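Local coordinates for protein GDNF family receptor alpha-3 (PDB 2GH0) that serves as the cell-surface receptor for the neurotrophic factor artemin, whose binding leads to autophosphorylation and activation of the RET receptor, at residues C[195-198]-C[199-202]; C[95-98]-C[99-102]; C[50-53]-C[54-58]. All coordinates share one frame; numbering follows the deposited sequence.

Interaction 1 of 3, residues C[195-198]-C[199-202]; sequences IAAK and MRFH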
loop_
_atom_site.group_PDB
_atom_site.type_symbol
_atom_site.label_atom_id
_atom_site.label_comp_id
_atom_site.label_asym_id
_atom_site.label_seq_id
_atom_site.Cartn_x
_atom_site.Cartn_y
_atom_site.Cartn_z
ATOM N N ILE C 195 21.231 -14.136 47.998
ATOM C CA ILE C 195 21.478 -13.102 46.981
ATOM C C ILE C 195 22.960 -13.010 46.601
ATOM O O ILE C 195 23.318 -12.964 45.420
ATOM C CB ILE C 195 20.875 -11.650 47.403
ATOM C CG1 ILE C 195 19.320 -11.716 47.349
ATOM C CG2 ILE C 195 21.406 -10.588 46.457
ATOM C CD1 ILE C 195 18.638 -10.377 47.869
ATOM N N ALA C 196 23.811 -12.926 47.595
ATOM C CA ALA C 196 25.273 -12.830 47.366
ATOM C C ALA C 196 25.820 -13.981 46.527
ATOM O O ALA C 196 26.629 -13.786 45.584
ATOM C CB ALA C 196 25.973 -12.808 48.695
ATOM N N ALA C 197 25.393 -15.202 46.860
ATOM C CA ALA C 197 25.895 -16.392 46.099
ATOM C C ALA C 197 25.457 -16.324 44.618
ATOM O O ALA C 197 26.209 -16.675 43.709
ATOM C CB ALA C 197 25.389 -17.709 46.756
ATOM N N LYS C 198 24.208 -15.907 44.409
ATOM C CA LYS C 198 23.651 -15.819 43.061
ATOM C C LYS C 198 24.387 -14.751 42.316
ATOM O O LYS C 198 24.714 -14.920 41.146
ATOM C CB LYS C 198 22.154 -15.432 43.141
ATOM C CG LYS C 198 21.385 -15.517 41.764
ATOM C CD LYS C 198 21.643 -16.877 41.048
ATOM C CE LYS C 198 20.982 -18.055 41.724
ATOM N NZ LYS C 198 21.211 -19.325 40.832
ATOM N N MET C 199 24.649 -13.622 42.979
ATOM C CA MET C 199 25.489 -12.614 42.302
ATOM C C MET C 199 26.888 -13.074 41.911
ATOM O O MET C 199 27.401 -12.710 40.821
ATOM C CB MET C 199 25.523 -11.297 43.143
ATOM C CG MET C 199 24.151 -10.543 43.045
ATOM S SD MET C 199 24.415 -8.999 43.931
ATOM C CE MET C 199 22.753 -8.318 43.844
ATOM N N ARG C 200 27.581 -13.794 42.804
ATOM C CA ARG C 200 28.875 -14.401 42.462
ATOM C C ARG C 200 28.745 -15.311 41.249
ATOM O O ARG C 200 29.549 -15.268 40.313
ATOM C CB ARG C 200 29.485 -15.190 43.644
ATOM C CG ARG C 200 30.026 -14.394 44.949
ATOM C CD ARG C 200 30.280 -15.527 46.182
ATOM N NE ARG C 200 29.583 -15.026 47.416
ATOM C CZ ARG C 200 28.943 -15.801 48.258
ATOM N NH1 ARG C 200 28.852 -17.067 48.014
ATOM N NH2 ARG C 200 28.350 -15.312 49.344
ATOM N N PHE C 201 27.683 -16.114 41.241
ATOM C CA PHE C 201 27.488 -17.030 40.094
ATOM C C PHE C 201 27.357 -16.220 38.820
ATOM O O PHE C 201 27.958 -16.529 37.812
ATOM C CB PHE C 201 26.219 -17.883 40.273
ATOM C CG PHE C 201 25.779 -18.556 39.000
ATOM C CD1 PHE C 201 26.598 -19.505 38.377
ATOM C CD2 PHE C 201 24.528 -18.207 38.416
ATOM C CE1 PHE C 201 26.190 -20.107 37.147
ATOM C CE2 PHE C 201 24.110 -18.803 37.260
ATOM C CZ PHE C 201 24.936 -19.737 36.618
ATOM N N HIS C 202 26.549 -15.162 38.880
ATOM C CA HIS C 202 26.440 -14.247 37.726
ATOM C C HIS C 202 27.761 -13.630 37.218
ATOM O O HIS C 202 28.011 -13.603 35.993
ATOM C CB HIS C 202 25.383 -13.158 38.049
ATOM C CG HIS C 202 24.005 -13.722 38.090
ATOM N ND1 HIS C 202 22.994 -13.150 38.798
ATOM C CD2 HIS C 202 23.483 -14.839 37.513
ATOM C CE1 HIS C 202 21.883 -13.864 38.661
ATOM N NE2 HIS C 202 22.157 -14.904 37.896
#
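Four successive i to i+4 hydrogen bonds, from the amides of M199, R200, F201 and H202 to the carbonyl oxygens of I195, A196, A197 and K198, carry one unbroken alpha-helix through 195-202. M199 and I195 lie side by side and point the same way; the extended thioether brings M199 CE to 3.7 Å from I195 CG2. The R200 chain instead bends at its third torsion (chi3 -129°) and folds its guanidinium back over the preceding turn, one face resting on the A197 backbone, with NH2 3.5 Å from A196 CB. This end of R200 also makes a weak, long ion pair with E193. K198 runs obliquely across H202: its bends at chi2 and chi3 bring the methylenes against the ring, CG lying 3.6 Å from H202 CE1. K198 O sits over a face of the same imidazole, 3.4 Å from H202 CG. The ring is fixed from outside by a hydrogen bond from ND1 to L67 O, and it also meets the ring of F15. I195 and K198 both touch L139 while A197 touches Q135, so this part of helix 189-205 packs along helix 135-143.

Interaction 2 of 3, residues C[95-98]-C[99-102]; sequences APNC and LELR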
loop_
_atom_site.group_PDB
_atom_site.type_symbol
_atom_site.label_atom_id
_atom_site.label_comp_id
_atom_site.label_asym_id
_atom_site.label_seq_id
_atom_site.Cartn_x
_atom_site.Cartn_y
_atom_site.Cartn_z
ATOM N N ALA C 95 6.217 6.531 51.663
ATOM C CA ALA C 95 6.475 5.272 52.378
ATOM C C ALA C 95 5.614 5.197 53.638
ATOM O O ALA C 95 5.727 6.067 54.525
ATOM C CB ALA C 95 7.939 5.146 52.725
ATOM N N PRO C 96 4.732 4.182 53.732
ATOM C CA PRO C 96 3.862 4.089 54.901
ATOM C C PRO C 96 4.502 3.346 56.049
ATOM O O PRO C 96 5.611 2.865 55.920
ATOM C CB PRO C 96 2.673 3.280 54.375
ATOM C CG PRO C 96 3.271 2.375 53.424
ATOM C CD PRO C 96 4.479 3.074 52.797
ATOM N N ASN C 97 3.798 3.250 57.176
ATOM C CA ASN C 97 4.295 2.424 58.272
ATOM C C ASN C 97 4.341 0.957 57.816
ATOM O O ASN C 97 3.474 0.480 57.042
ATOM C CB ASN C 97 3.416 2.610 59.511
ATOM C CG ASN C 97 3.888 1.794 60.663
ATOM O OD1 ASN C 97 3.510 0.642 60.773
ATOM N ND2 ASN C 97 4.729 2.386 61.540
ATOM N N CYS C 98 5.373 0.231 58.203
ATOM C CA CYS C 98 5.478 -1.151 57.661
ATOM C C CYS C 98 4.295 -2.061 58.021
ATOM O O CYS C 98 3.938 -2.931 57.198
ATOM C CB CYS C 98 6.723 -1.827 58.156
ATOM S SG CYS C 98 8.246 -1.064 57.493
ATOM N N LEU C 99 3.780 -1.889 59.251
ATOM C CA LEU C 99 2.638 -2.663 59.793
ATOM C C LEU C 99 1.320 -2.350 59.093
ATOM O O LEU C 99 0.528 -3.267 58.850
ATOM C CB LEU C 99 2.477 -2.470 61.320
ATOM C CG LEU C 99 3.686 -2.941 62.131
ATOM C CD1 LEU C 99 3.486 -2.541 63.571
ATOM C CD2 LEU C 99 3.955 -4.454 61.930
ATOM N N GLU C 100 1.075 -1.078 58.777
ATOM C CA GLU C 100 0.012 -0.708 57.782
ATOM C C GLU C 100 0.122 -1.312 56.390
ATOM O O GLU C 100 -0.862 -1.757 55.801
ATOM C CB GLU C 100 -0.023 0.809 57.664
ATOM C CG GLU C 100 -0.544 1.349 58.967
ATOM C CD GLU C 100 -1.752 0.531 59.421
ATOM O OE1 GLU C 100 -2.665 0.394 58.505
ATOM O OE2 GLU C 100 -1.796 0.060 60.651
ATOM N N LEU C 101 1.311 -1.255 55.824
ATOM C CA LEU C 101 1.573 -1.927 54.550
ATOM C C LEU C 101 1.251 -3.449 54.559
ATOM O O LEU C 101 0.604 -3.973 53.629
ATOM C CB LEU C 101 3.051 -1.701 54.201
ATOM C CG LEU C 101 3.487 -1.967 52.764
ATOM C CD1 LEU C 101 2.613 -1.168 51.710
ATOM C CD2 LEU C 101 5.030 -1.730 52.575
ATOM N N ARG C 102 1.767 -4.188 55.562
ATOM C CA ARG C 102 1.410 -5.607 55.713
ATOM C C ARG C 102 -0.090 -5.829 55.830
ATOM O O ARG C 102 -0.613 -6.816 55.339
ATOM C CB ARG C 102 2.051 -6.199 56.970
ATOM C CG ARG C 102 2.068 -7.744 56.935
ATOM C CD ARG C 102 2.795 -8.380 58.150
ATOM N NE ARG C 102 2.234 -7.854 59.409
ATOM C CZ ARG C 102 2.764 -8.078 60.611
ATOM N NH1 ARG C 102 3.809 -8.869 60.712
ATOM N NH2 ARG C 102 2.216 -7.554 61.712
#
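With its CG anti to the backbone N (chi1 -180°) and its amide turned by chi2 to -87°, the N97 side chain swings forward beside L99 and sets OD1 3.0 Å from L99 N. The two side chains lie alongside each other, pointing the same way, and OD1 also touches L99 CB at 3.3 Å. The bond from L99 N is bent, with an angle of 135° at the hydrogen, and the donor stands above the plane of the amide carbonyl instead of within it. N97 uses both ends of its amide, because ND2 is hydrogen-bonded to S171 OG. This is an N-cap: N97 directly precedes helix 98-106, its side-chain oxygen receiving an amide of the first turn while its main-chain oxygen starts the regular ladder. L101 N reaches N97 O at 3.0 Å, nearly straight, and R102 N reaches C98 O at the same length. Just ahead of the cap, the ring of P96 crosses L101, its CG 4.0 Å from L101 CD1, an apolar touch between the incoming chain and the first turn. E100 CG comes no closer than 4.2 Å to N97 CB, and the carboxylate turns away to a salt bridge with R103. C98, the first residue of the helix, directs its SG into a disulfide with C166, and backbone hydrogen bonds link P96 and C98 with T167, tying the same entry to the chain beyond that cystine. Helix 175-186 packs against this end: C178 is touched by both C98 and L99, and R102 forms a salt bridge with E177.

Interaction 3 of 3, residues C[50-53]-C[54-58]; sequences LLTF and FEKAA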
loop_
_atom_site.group_PDB
_atom_site.type_symbol
_atom_site.label_atom_id
_atom_site.label_comp_id
_atom_site.label_asym_id
_atom_site.label_seq_id
_atom_site.Cartn_x
_atom_site.Cartn_y
_atom_site.Cartn_z
ATOM N N LEU C 50 4.566 -6.718 36.442
ATOM C CA LEU C 50 5.685 -7.237 37.269
ATOM C C LEU C 50 5.396 -8.646 37.808
ATOM O O LEU C 50 6.262 -9.555 37.731
ATOM C CB LEU C 50 6.051 -6.246 38.417
ATOM C CG LEU C 50 6.816 -4.990 37.954
ATOM C CD1 LEU C 50 6.816 -4.015 39.082
ATOM C CD2 LEU C 50 8.285 -5.306 37.570
ATOM N N LEU C 51 4.199 -8.840 38.339
ATOM C CA LEU C 51 3.820 -10.137 38.881
ATOM C C LEU C 51 3.881 -11.203 37.801
ATOM O O LEU C 51 4.419 -12.307 38.023
ATOM C CB LEU C 51 2.417 -10.080 39.479
ATOM C CG LEU C 51 2.330 -9.445 40.891
ATOM C CD1 LEU C 51 0.874 -9.176 41.163
ATOM C CD2 LEU C 51 2.922 -10.339 41.965
ATOM N N THR C 52 3.356 -10.873 36.638
ATOM C CA THR C 52 3.377 -11.818 35.485
ATOM C C THR C 52 4.793 -12.118 35.078
ATOM O O THR C 52 5.127 -13.276 34.777
ATOM C CB THR C 52 2.653 -11.211 34.318
ATOM O OG1 THR C 52 1.294 -11.019 34.734
ATOM C CG2 THR C 52 2.697 -12.119 33.101
ATOM N N PHE C 53 5.642 -11.094 35.083
ATOM C CA PHE C 53 7.019 -11.303 34.631
ATOM C C PHE C 53 7.695 -12.360 35.502
ATOM O O PHE C 53 8.320 -13.248 34.996
ATOM C CB PHE C 53 7.879 -9.999 34.682
ATOM C CG PHE C 53 9.334 -10.255 34.328
ATOM C CD1 PHE C 53 9.704 -10.354 33.003
ATOM C CD2 PHE C 53 10.298 -10.467 35.336
ATOM C CE1 PHE C 53 11.026 -10.625 32.621
ATOM C CE2 PHE C 53 11.641 -10.754 35.009
ATOM C CZ PHE C 53 11.997 -10.843 33.621
ATOM N N PHE C 54 7.650 -12.226 36.829
ATOM C CA PHE C 54 8.343 -13.193 37.669
ATOM C C PHE C 54 7.624 -14.562 37.682
ATOM O O PHE C 54 8.241 -15.597 37.921
ATOM C CB PHE C 54 8.552 -12.602 39.091
ATOM C CG PHE C 54 9.519 -11.507 39.082
ATOM C CD1 PHE C 54 9.112 -10.184 39.065
ATOM C CD2 PHE C 54 10.872 -11.820 38.957
ATOM C CE1 PHE C 54 10.062 -9.171 38.978
ATOM C CE2 PHE C 54 11.831 -10.839 38.867
ATOM C CZ PHE C 54 11.450 -9.517 38.844
ATOM N N GLU C 55 6.332 -14.546 37.474
ATOM C CA GLU C 55 5.593 -15.759 37.347
ATOM C C GLU C 55 5.942 -16.594 36.091
ATOM O O GLU C 55 6.006 -17.837 36.171
ATOM C CB GLU C 55 4.121 -15.421 37.324
ATOM C CG GLU C 55 3.288 -16.567 37.276
ATOM C CD GLU C 55 1.843 -16.198 37.546
ATOM O OE1 GLU C 55 1.524 -14.965 37.640
ATOM O OE2 GLU C 55 1.029 -17.157 37.671
ATOM N N LYS C 56 6.134 -15.905 34.960
ATOM C CA LYS C 56 6.228 -16.553 33.657
ATOM C C LYS C 56 7.662 -16.709 33.122
ATOM O O LYS C 56 7.944 -17.666 32.405
ATOM C CB LYS C 56 5.313 -15.859 32.628
ATOM C CG LYS C 56 3.802 -15.921 32.996
ATOM C CD LYS C 56 3.314 -17.327 33.191
ATOM C CE LYS C 56 1.858 -17.387 33.771
ATOM N NZ LYS C 56 1.288 -18.732 33.429
ATOM N N ALA C 57 8.559 -15.805 33.476
ATOM C CA ALA C 57 9.925 -15.828 32.938
ATOM C C ALA C 57 10.675 -17.006 33.559
ATOM O O ALA C 57 10.437 -17.321 34.719
ATOM C CB ALA C 57 10.651 -14.545 33.297
ATOM N N ALA C 58 11.639 -17.606 32.836
ATOM C CA ALA C 58 12.445 -18.681 33.453
ATOM C C ALA C 58 13.137 -18.124 34.686
ATOM O O ALA C 58 13.638 -16.963 34.618
ATOM C CB ALA C 58 13.458 -19.243 32.414
#
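The C-terminal end of helix 43-56, in the first GDNF/GAS1 domain of this receptor fragment, carries a T-shaped stack between the adjacent residues F53 and F54. The edge of F53 meets the face of F54, with the ring centroids 5.0 Å apart and the planes at 88°. F53 CD2 stands over the middle of the F54 ring, 3.8 Å from F54 CZ. Different first torsions make this possible: F53 holds CG anti to its own nitrogen (chi1 175°), whereas F54 holds CG anti to its carbonyl carbon (chi1 -69°), and the neighbouring rings meet across each other. A face of F53 is taken by the A57 methyl in a CH-pi contact, CB lying over the ring, 4.0 Å from its centroid. L50 reaches the F54 ring more loosely, its CD2 4.5 Å from F54 CE1. An alanine in place of F54 removes the ring that receives this edge, which would probably open a gap beside F53 and leave that phenyl less firmly held. The backbone bonds run from F54 N to L50 O through A57 N to F53 O at 3.0 Å, where the chain leaves the helix; F53 O also accepts a weak second bond from K56 N. The T52 and K56 side chains cross, with T52 CG2 4.0 Å from K56 CG, and T52 OG1 is hydrogen-bonded to R48 O in the turn before. The two phenyl rings bridge to the surrounding helices: F53 packs against C25 and L28 of helix 23-35 and stacks edge-to-face with Y32, and both rings touch A62 of helix 59-66. L51 reaches L110 and R114 of helix 109-121.

All three are local contacts, one within a helix, one at a helix start and one at a helix end, and they follow one another along the chain in the order interaction 3, interaction 2, interaction 1. None touches another: the nearest atoms of interactions 1 and 3 are about 9 Å apart, those of 2 and 3 about 13 Å, and those of 1 and 2 about 17 Å. Interactions 1 and 2 lie on opposite sides of the chain's centre, with their own centres 30 Å apart. The side chains of I195 and C98 each lie about 12 Å from a bound N-acetylglucosamine; the glycan is attached at N159. No other protein chain of the assembly touches any of the three, so all are made within the receptor chain.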